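Local coordinates for surface protein R28 (Streptococcus pyogenes, PDB 6S5Z) that is displayed on the streptococcal cell wall and contains an immunoglobulin-like Rib domain, the part in this crystal, a domain implicated in infection, at residues A[24-29]-A[60-65]; A[64-67]-A[71-74]. All blocks are in the same frame, centred on the assembly; numbering follows the deposited sequence. Where two conformers were deposited one is given.

How the contacts relate
Both contacts lie within the single Rib domain, their centres about 9 Å apart, and they share V64 and H65 on strand 56-65. Contact 1 packs a 3-10 turn, from the loop between strands 16-19 and 41-44, onto V62 close to the centre of the domain. Contact 2 follows as that strand ends: it is the hairpin with strand 71-81, and it supplies D72 to the sodium site. The two meet through the sheet, where V62 O and V74 N lie 2.7 Å apart, probably a hydrogen bond, and E63 packs on V71 and D73. Strand 56-65 thus links the buried middle of this small domain to its metal-bound end.

Contact 1: residues A[24-29]-A[60-65]; sequences LDAKDS and GIVEVH
A26 and S29 press against V62 in a small, buried apolar contact that sets a 3-10 turn, residues 26-29, onto strand 56-65 close to the centre of the Rib domain. No hydrogen bond joins the two segments; the work is done by the two methyl branches of V62. With CG1 anti to the backbone N (chi1 175°), both methyls of V62 bear on A26, and CG2 reaches S29 as well. CG1 meets A26 CB at 4.1 Å, while CG2 sits 3.7 Å from the carbonyl oxygen A26 O and 4.1 Å from S29 CB. That carbonyl is not left to the methyl alone, since S29 N donates to A26 O over 3.0 Å inside the turn. D28 N likewise reaches D25 O at 3.1 Å. D25 has two conformers; in one of them OD1 could take K27 N in an Asx turn at the start of the 3-10 segment, a doubtful feature.

E63 and H65 alternate with V62 and lie on the other face of the strand. There H65 NE2 donates to E63 OE1 at 2.9 Å, on the anti side of the carboxylate, with E63 OE1 lying a little out of the imidazole plane. E63 also takes a bond from N43 at OE1 and a salt bridge from K45 at OE2, so both its oxygens are held. Around the core, W44 of strand 41-44 packs on S29 and V62, V76 of strand 71-81 touches V62 too, and R16 of strand 16-19 lies against S29.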
# COMPACT_ATOMS: atom_id res chain seq x y z
N LEU A 24 2.00 8.42 6.94
CA LEU A 24 1.61 7.59 5.80
C LEU A 24 0.85 6.38 6.31
O LEU A 24 1.45 5.49 6.92
CB LEU A 24 2.84 7.14 5.00
CG LEU A 24 3.72 8.20 4.35
CD1 LEU A 24 4.93 7.48 3.77
CD2 LEU A 24 2.94 8.94 3.25
N ASP A 25 -0.46 6.38 6.10
CA ASP A 25 -1.26 5.18 6.25
C ASP A 25 -1.09 4.35 4.99
O ASP A 25 -1.22 4.87 3.88
CB ASP A 25 -2.73 5.54 6.47
CG ASP A 25 -3.58 4.35 6.92
OD1 ASP A 25 -3.41 3.23 6.41
OD2 ASP A 25 -4.45 4.56 7.79
N ALA A 26 -0.81 3.06 5.16
CA ALA A 26 -0.55 2.23 3.99
C ALA A 26 -1.76 2.15 3.06
O ALA A 26 -1.61 2.14 1.84
CB ALA A 26 -0.13 0.82 4.41
N LYS A 27 -2.97 2.09 3.62
CA LYS A 27 -4.16 1.97 2.78
C LYS A 27 -4.27 3.15 1.83
O LYS A 27 -4.90 3.03 0.76
CB LYS A 27 -5.41 1.89 3.66
CG LYS A 27 -6.69 1.77 2.88
CD LYS A 27 -7.86 1.49 3.79
CE LYS A 27 -9.15 1.31 3.02
NZ LYS A 27 -10.25 0.99 3.97
N ASP A 28 -3.72 4.30 2.20
CA ASP A 28 -3.85 5.49 1.37
C ASP A 28 -3.00 5.42 0.12
O ASP A 28 -3.16 6.28 -0.76
CB ASP A 28 -3.51 6.74 2.17
CG ASP A 28 -4.58 7.12 3.16
OD1 ASP A 28 -5.76 6.77 2.95
OD2 ASP A 28 -4.25 7.79 4.15
N SER A 29 -2.09 4.46 0.04
CA SER A 29 -1.25 4.25 -1.13
C SER A 29 -1.81 3.20 -2.08
O SER A 29 -1.13 2.81 -3.03
CB SER A 29 0.17 3.87 -0.70
OG SER A 29 0.87 5.02 -0.26
N GLY A 60 8.00 2.22 -1.50
CA GLY A 60 7.52 1.46 -0.36
C GLY A 60 6.76 0.26 -0.87
O GLY A 60 6.51 0.12 -2.07
N ILE A 61 6.39 -0.61 0.06
CA ILE A 61 5.61 -1.80 -0.26
C ILE A 61 4.44 -1.90 0.71
O ILE A 61 4.63 -1.85 1.93
CB ILE A 61 6.47 -3.08 -0.22
CG1 ILE A 61 7.64 -2.93 -1.21
CG2 ILE A 61 5.63 -4.29 -0.56
CD1 ILE A 61 8.69 -3.99 -1.06
N VAL A 62 3.24 -1.99 0.16
CA VAL A 62 2.03 -2.19 0.93
C VAL A 62 1.70 -3.67 0.92
O VAL A 62 1.72 -4.31 -0.15
CB VAL A 62 0.86 -1.37 0.36
CG1 VAL A 62 -0.45 -1.67 1.12
CG2 VAL A 62 1.19 0.11 0.41
N GLU A 63 1.43 -4.23 2.10
CA GLU A 63 0.83 -5.55 2.20
C GLU A 63 -0.68 -5.41 2.30
O GLU A 63 -1.18 -4.72 3.19
CB GLU A 63 1.35 -6.30 3.42
CG GLU A 63 2.83 -6.49 3.43
CD GLU A 63 3.29 -7.21 4.70
OE1 GLU A 63 2.46 -7.41 5.62
OE2 GLU A 63 4.47 -7.59 4.75
N VAL A 64 -1.39 -6.08 1.41
CA VAL A 64 -2.85 -6.14 1.45
C VAL A 64 -3.24 -7.50 2.02
O VAL A 64 -2.98 -8.53 1.40
CB VAL A 64 -3.48 -5.91 0.07
CG1 VAL A 64 -5.00 -5.88 0.16
CG2 VAL A 64 -3.01 -4.60 -0.46
N HIS A 65 -3.84 -7.51 3.21
CA HIS A 65 -4.18 -8.76 3.91
C HIS A 65 -5.66 -9.05 3.67
O HIS A 65 -6.52 -8.34 4.17
CB HIS A 65 -3.90 -8.64 5.41
CG HIS A 65 -2.45 -8.63 5.76
ND1 HIS A 65 -1.80 -9.72 6.29
CD2 HIS A 65 -1.51 -7.66 5.63
CE1 HIS A 65 -0.52 -9.43 6.48
NE2 HIS A 65 -0.32 -8.18 6.09

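Contact 2: residues A[64-67]-A[71-74]; sequences VHYP and VDDV. With NA (sodium ion), chain C.
Y66 OH donates to D72 OD2 over 2.7 Å, and the same carboxylate oxygen binds the sodium ion at 2.5 Å, at the closed end of the beta hairpin formed by strands 56-65 and 71-81. The hydroxyl uses the anti lone pair of OD2. Phenol ring and carboxylate stand almost perpendicular, 81° apart, and the acid group approaches the CE2 edge of the ring, not a face. The other oxygen, OD1, accepts a hydrogen bond from water 1 at 2.6 Å. Since water 1 is also a sodium ligand, it bridges acid and metal; waters 2 and 3 and the carbonyl oxygens of K6 and Y9 bring the ligands to six. Tyrosine and metal together probably favour a charged carboxylate and restrict its rotation.

The antiparallel ladder behind this site has V64 and D72 as its hydrogen-bonded pair: V64 N to D72 O is short and nearly straight (2.7 Å, 173°), and D72 N returns to V64 O at 2.9 Å. Next along, H65 and V71 form the non-hydrogen-bonded pair, with V71 CA 3.2 Å from V64 O in a CA-H...O contact.

Packing differs on the two faces. On the D72 side, V64 CG2 meets V74 CG2, P11 lies against Y66, D72 and V74, and helix 5-8 touches Y66. On the opposite side, V71 lies alongside the imidazole of H65. Because CG1 is anti to the backbone N (chi1 -179°), it stands almost directly over the ring centre in a CH-pi contact, 4.2 Å from the H65 centroid, while CG2 approaches H65 ND1 at 3.4 Å.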
# COMPACT_ATOMS: atom_id res chain seq x y z
N VAL A 64 -1.39 -6.08 1.41
CA VAL A 64 -2.85 -6.14 1.45
C VAL A 64 -3.24 -7.50 2.02
O VAL A 64 -2.98 -8.53 1.40
CB VAL A 64 -3.48 -5.91 0.07
CG1 VAL A 64 -5.00 -5.88 0.16
CG2 VAL A 64 -3.01 -4.60 -0.46
N HIS A 65 -3.84 -7.51 3.21
CA HIS A 65 -4.18 -8.76 3.91
C HIS A 65 -5.66 -9.05 3.67
O HIS A 65 -6.52 -8.34 4.17
CB HIS A 65 -3.90 -8.64 5.41
CG HIS A 65 -2.45 -8.63 5.76
ND1 HIS A 65 -1.80 -9.72 6.29
CD2 HIS A 65 -1.51 -7.66 5.63
CE1 HIS A 65 -0.52 -9.43 6.48
NE2 HIS A 65 -0.32 -8.18 6.09
N TYR A 66 -5.94 -10.14 2.98
CA TYR A 66 -7.30 -10.46 2.59
C TYR A 66 -7.96 -11.31 3.66
O TYR A 66 -7.29 -11.89 4.52
CB TYR A 66 -7.30 -11.21 1.27
CG TYR A 66 -6.78 -10.40 0.13
CD1 TYR A 66 -7.50 -9.34 -0.37
CD2 TYR A 66 -5.56 -10.72 -0.48
CE1 TYR A 66 -7.03 -8.60 -1.43
CE2 TYR A 66 -5.10 -9.99 -1.54
CZ TYR A 66 -5.83 -8.93 -2.01
OH TYR A 66 -5.37 -8.20 -3.06
N PRO A 67 -9.30 -11.38 3.65
CA PRO A 67 -9.99 -12.17 4.69
C PRO A 67 -9.64 -13.64 4.72
O PRO A 67 -9.77 -14.26 5.78
CB PRO A 67 -11.47 -11.96 4.36
CG PRO A 67 -11.51 -10.66 3.62
CD PRO A 67 -10.25 -10.66 2.79
N VAL A 71 -2.17 -12.73 1.10
CA VAL A 71 -1.59 -11.39 1.16
C VAL A 71 -1.03 -11.03 -0.20
O VAL A 71 -0.32 -11.83 -0.81
CB VAL A 71 -0.48 -11.31 2.24
CG1 VAL A 71 0.09 -9.91 2.33
CG2 VAL A 71 -1.03 -11.74 3.62
N ASP A 72 -1.29 -9.81 -0.64
CA ASP A 72 -0.68 -9.25 -1.84
C ASP A 72 0.32 -8.19 -1.41
O ASP A 72 0.07 -7.43 -0.47
CB ASP A 72 -1.73 -8.61 -2.76
CG ASP A 72 -2.18 -9.51 -3.89
OD1 ASP A 72 -1.33 -10.28 -4.40
OD2 ASP A 72 -3.36 -9.41 -4.30
N ASP A 73 1.48 -8.17 -2.08
CA ASP A 73 2.46 -7.10 -1.93
C ASP A 73 2.31 -6.12 -3.10
O ASP A 73 2.23 -6.54 -4.26
CB ASP A 73 3.88 -7.66 -1.90
CG ASP A 73 4.18 -8.43 -0.64
OD1 ASP A 73 3.48 -8.23 0.38
OD2 ASP A 73 5.13 -9.23 -0.65
N VAL A 74 2.27 -4.83 -2.79
CA VAL A 74 2.06 -3.80 -3.79
C VAL A 74 3.16 -2.76 -3.67
O VAL A 74 3.27 -2.08 -2.65
CB VAL A 74 0.68 -3.14 -3.64
CG1 VAL A 74 0.52 -2.08 -4.70
CG2 VAL A 74 -0.43 -4.19 -3.75
NA NA C . -3.55 -10.18 -6.69
O HOH W 1 -1.19 -11.54 -6.70
O HOH W 2 -4.23 -9.99 -9.23
O HOH W 3 -1.90 -8.26 -7.45